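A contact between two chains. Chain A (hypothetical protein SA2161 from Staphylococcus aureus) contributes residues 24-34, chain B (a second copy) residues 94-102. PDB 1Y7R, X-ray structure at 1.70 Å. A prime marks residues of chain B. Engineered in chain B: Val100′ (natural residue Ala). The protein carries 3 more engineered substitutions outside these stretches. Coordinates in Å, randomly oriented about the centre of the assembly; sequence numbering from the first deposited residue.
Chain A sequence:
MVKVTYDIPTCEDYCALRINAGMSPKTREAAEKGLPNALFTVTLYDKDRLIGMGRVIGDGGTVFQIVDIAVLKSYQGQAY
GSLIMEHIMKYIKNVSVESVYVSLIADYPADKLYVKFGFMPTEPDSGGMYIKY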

# COMPACT_ATOMS: atom_id res chain seq x y z
N SER A 24 14.75 -5.00 7.43
CA SER A 24 14.66 -6.45 7.38
C SER A 24 14.94 -6.95 5.97
O SER A 24 14.60 -6.28 4.98
CB SER A 24 13.29 -6.94 7.84
OG SER A 24 12.30 -6.44 6.98
N PRO A 25 15.58 -8.13 5.85
CA PRO A 25 15.91 -8.57 4.49
C PRO A 25 14.71 -9.07 3.70
O PRO A 25 13.67 -9.48 4.28
CB PRO A 25 16.90 -9.73 4.73
CG PRO A 25 16.50 -10.27 6.07
CD PRO A 25 16.08 -9.06 6.87
N LYS A 26 14.84 -8.99 2.38
CA LYS A 26 13.91 -9.68 1.48
C LYS A 26 14.69 -10.80 0.82
O LYS A 26 15.86 -10.63 0.49
CB LYS A 26 13.36 -8.77 0.38
CG LYS A 26 12.43 -7.70 0.81
CD LYS A 26 11.14 -8.19 1.45
CE LYS A 26 10.35 -6.97 1.88
NZ LYS A 26 9.05 -7.25 2.56
N THR A 27 14.03 -11.94 0.60
CA THR A 27 14.69 -13.04 -0.09
C THR A 27 14.88 -12.63 -1.54
O THR A 27 14.12 -11.83 -2.07
CB THR A 27 13.88 -14.33 -0.04
OG1 THR A 27 12.64 -14.13 -0.72
CG2 THR A 27 13.58 -14.71 1.42
N ARG A 28 15.88 -13.21 -2.19
CA ARG A 28 16.04 -12.95 -3.61
C ARG A 28 14.83 -13.40 -4.43
O ARG A 28 14.49 -12.76 -5.45
CB ARG A 28 17.38 -13.50 -4.12
CG ARG A 28 18.56 -12.65 -3.63
CD ARG A 28 19.87 -13.20 -4.13
NE ARG A 28 20.20 -14.47 -3.49
CZ ARG A 28 21.39 -14.73 -2.99
NH1 ARG A 28 21.65 -15.90 -2.41
NH2 ARG A 28 22.34 -13.81 -3.07
N GLU A 29 14.16 -14.48 -3.99
CA GLU A 29 12.92 -14.91 -4.63
C GLU A 29 11.85 -13.81 -4.56
O GLU A 29 11.15 -13.54 -5.56
CB GLU A 29 12.37 -16.20 -4.04
CG GLU A 29 11.18 -16.79 -4.83
CD GLU A 29 10.31 -17.80 -4.05
OE1 GLU A 29 10.41 -17.88 -2.80
OE2 GLU A 29 9.51 -18.52 -4.70
N ALA A 30 11.69 -13.19 -3.39
CA ALA A 30 10.65 -12.15 -3.31
C ALA A 30 11.03 -10.96 -4.19
O ALA A 30 10.16 -10.39 -4.88
CB ALA A 30 10.41 -11.68 -1.85
N ALA A 31 12.31 -10.60 -4.16
CA ALA A 31 12.80 -9.48 -4.95
C ALA A 31 12.59 -9.72 -6.45
O ALA A 31 12.16 -8.83 -7.19
CB ALA A 31 14.26 -9.22 -4.61
N GLU A 32 12.88 -10.93 -6.90
CA GLU A 32 12.72 -11.30 -8.31
C GLU A 32 11.27 -11.12 -8.73
O GLU A 32 10.99 -10.56 -9.78
CB GLU A 32 13.11 -12.75 -8.51
CG GLU A 32 14.59 -13.02 -8.59
CD GLU A 32 14.91 -14.45 -8.95
OE1 GLU A 32 14.19 -15.38 -8.50
OE2 GLU A 32 15.91 -14.67 -9.68
N LYS A 33 10.36 -11.60 -7.89
CA LYS A 33 8.95 -11.49 -8.20
C LYS A 33 8.41 -10.06 -8.09
O LYS A 33 7.50 -9.71 -8.83
CB LYS A 33 8.16 -12.38 -7.25
CG LYS A 33 8.58 -13.84 -7.25
CD LYS A 33 7.78 -14.61 -6.23
CE LYS A 33 6.30 -14.32 -6.39
NZ LYS A 33 5.88 -14.39 -7.82
N GLY A 34 8.98 -9.25 -7.20
CA GLY A 34 8.40 -7.93 -6.84
C GLY A 34 8.97 -6.75 -7.62
O GLY A 34 8.25 -5.80 -7.96
N ASN B 94 -1.63 -17.24 -2.53
CA ASN B 94 -1.16 -17.89 -3.75
C ASN B 94 0.05 -17.24 -4.38
O ASN B 94 0.76 -17.88 -5.14
CB ASN B 94 -2.25 -18.32 -4.80
CG ASN B 94 -3.25 -17.21 -5.22
OD1 ASN B 94 -2.90 -16.17 -5.83
ND2 ASN B 94 -4.54 -17.51 -5.00
N VAL B 95 0.28 -15.98 -4.04
CA VAL B 95 1.41 -15.22 -4.60
C VAL B 95 2.55 -14.98 -3.61
O VAL B 95 3.73 -14.90 -4.01
CB VAL B 95 0.93 -13.90 -5.25
CG1 VAL B 95 -0.09 -14.20 -6.39
CG2 VAL B 95 0.27 -13.01 -4.26
N SER B 96 2.23 -14.88 -2.32
CA SER B 96 3.26 -14.53 -1.32
C SER B 96 4.31 -15.62 -1.16
O SER B 96 4.03 -16.82 -1.35
CB SER B 96 2.66 -14.22 0.05
OG SER B 96 1.91 -13.01 0.08
N VAL B 97 5.50 -15.18 -0.76
CA VAL B 97 6.62 -16.07 -0.45
C VAL B 97 7.24 -15.63 0.87
O VAL B 97 6.79 -14.64 1.46
CB VAL B 97 7.67 -16.05 -1.59
CG1 VAL B 97 7.05 -16.58 -2.88
CG2 VAL B 97 8.25 -14.67 -1.79
N GLU B 98 8.25 -16.35 1.36
CA GLU B 98 8.92 -15.93 2.59
C GLU B 98 9.48 -14.53 2.39
O GLU B 98 10.07 -14.27 1.36
CB GLU B 98 10.03 -16.90 2.97
CG GLU B 98 9.46 -18.09 3.71
CD GLU B 98 10.52 -19.02 4.26
OE1 GLU B 98 11.72 -18.65 4.21
OE2 GLU B 98 10.13 -20.12 4.73
N SER B 99 9.22 -13.66 3.37
CA SER B 99 9.65 -12.25 3.44
C SER B 99 8.61 -11.28 2.86
O SER B 99 8.74 -10.08 3.05
CB SER B 99 11.08 -12.02 2.88
OG SER B 99 11.10 -11.89 1.45
N VAL B 100 7.60 -11.80 2.14
CA VAL B 100 6.50 -10.92 1.68
C VAL B 100 5.84 -10.20 2.87
O VAL B 100 5.55 -10.82 3.91
CB VAL B 100 5.43 -11.69 0.94
CG1 VAL B 100 4.30 -10.73 0.54
CG2 VAL B 100 6.02 -12.36 -0.26
N TYR B 101 5.57 -8.90 2.69
CA TYR B 101 4.92 -8.12 3.72
C TYR B 101 3.54 -7.71 3.18
O TYR B 101 3.42 -7.34 2.00
CB TYR B 101 5.77 -6.89 3.97
CG TYR B 101 5.29 -5.90 5.01
CD1 TYR B 101 5.64 -6.06 6.34
CD2 TYR B 101 4.54 -4.78 4.65
CE1 TYR B 101 5.26 -5.13 7.33
CE2 TYR B 101 4.15 -3.83 5.62
CZ TYR B 101 4.50 -4.02 6.95
OH TYR B 101 4.11 -3.11 7.91
N VAL B 102 2.52 -7.82 4.03
CA VAL B 102 1.17 -7.36 3.66
C VAL B 102 0.69 -6.43 4.76
O VAL B 102 0.78 -6.77 5.95
CB VAL B 102 0.20 -8.55 3.59
CG1 VAL B 102 -1.19 -8.09 3.17
CG2 VAL B 102 0.78 -9.65 2.67
O HOH W 1 11.05 -16.15 -0.50
O HOH W 2 9.02 -18.92 -0.09
O HOH W 3 3.76 -15.54 -7.45

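Chain B approaches the first turns of the chain A helix (residues 28-34) and the loop before it, and the two stretches together bury 406 Å². At the start of the chain B segment, Val95′ is met through its backbone: Lys33 CE lies 3.6 Å from Val95′ O. Water 3 accepts from Lys33 NZ at 2.4 Å and makes a weak bond to Val95′ O at 3.5 Å. Ser96′ directs its CA-to-CB bond away and makes no contact.

Val97′ points toward the helix and supplies the apolar part of the contact. Its CG2 packs against Ala30 CB at 3.7 Å, its CG1 lies 4.0 Å from Lys33 CD, and its CB is 3.5 Å from Glu29 OE1, so three helical residues converge on one valine.

From Val97′ to Val100′ the chain forms a type II turn, closed by Val100′ N donating to Val97′ O at 3.0 Å. Glu98′ participates mainly through its backbone. Water 1 donates to both Glu98′ O (2.8 Å) and Glu29 OE1 (2.9 Å) and also bonds Thr27 OG1 (2.6 Å), while water 2 links Glu98′ N (3.0 Å) to Glu29 OE1 (3.2 Å).

Ser99′ is the polar centre. Its OG donates to Glu98′ O (2.6 Å) and accepts from Thr27 N (3.1 Å), with a nearly linear N-H...O angle of 170°. Thr27 meanwhile caps the helix, its OG1 accepting from Ala30 N at 3.0 Å, so the residue that precedes the helix also anchors the turn. The extended end of the Lys26 side chain brings NZ within 2.9 Å of Ser99′ O, to which it donates.

Beyond the turn, the engineered Val100′ directs its CA-to-CB bond away from the chain A stretch. Tyr101′ begins a strand; its CB lies 3.6 Å from Lys26 NZ, but its ring leads away from the contact.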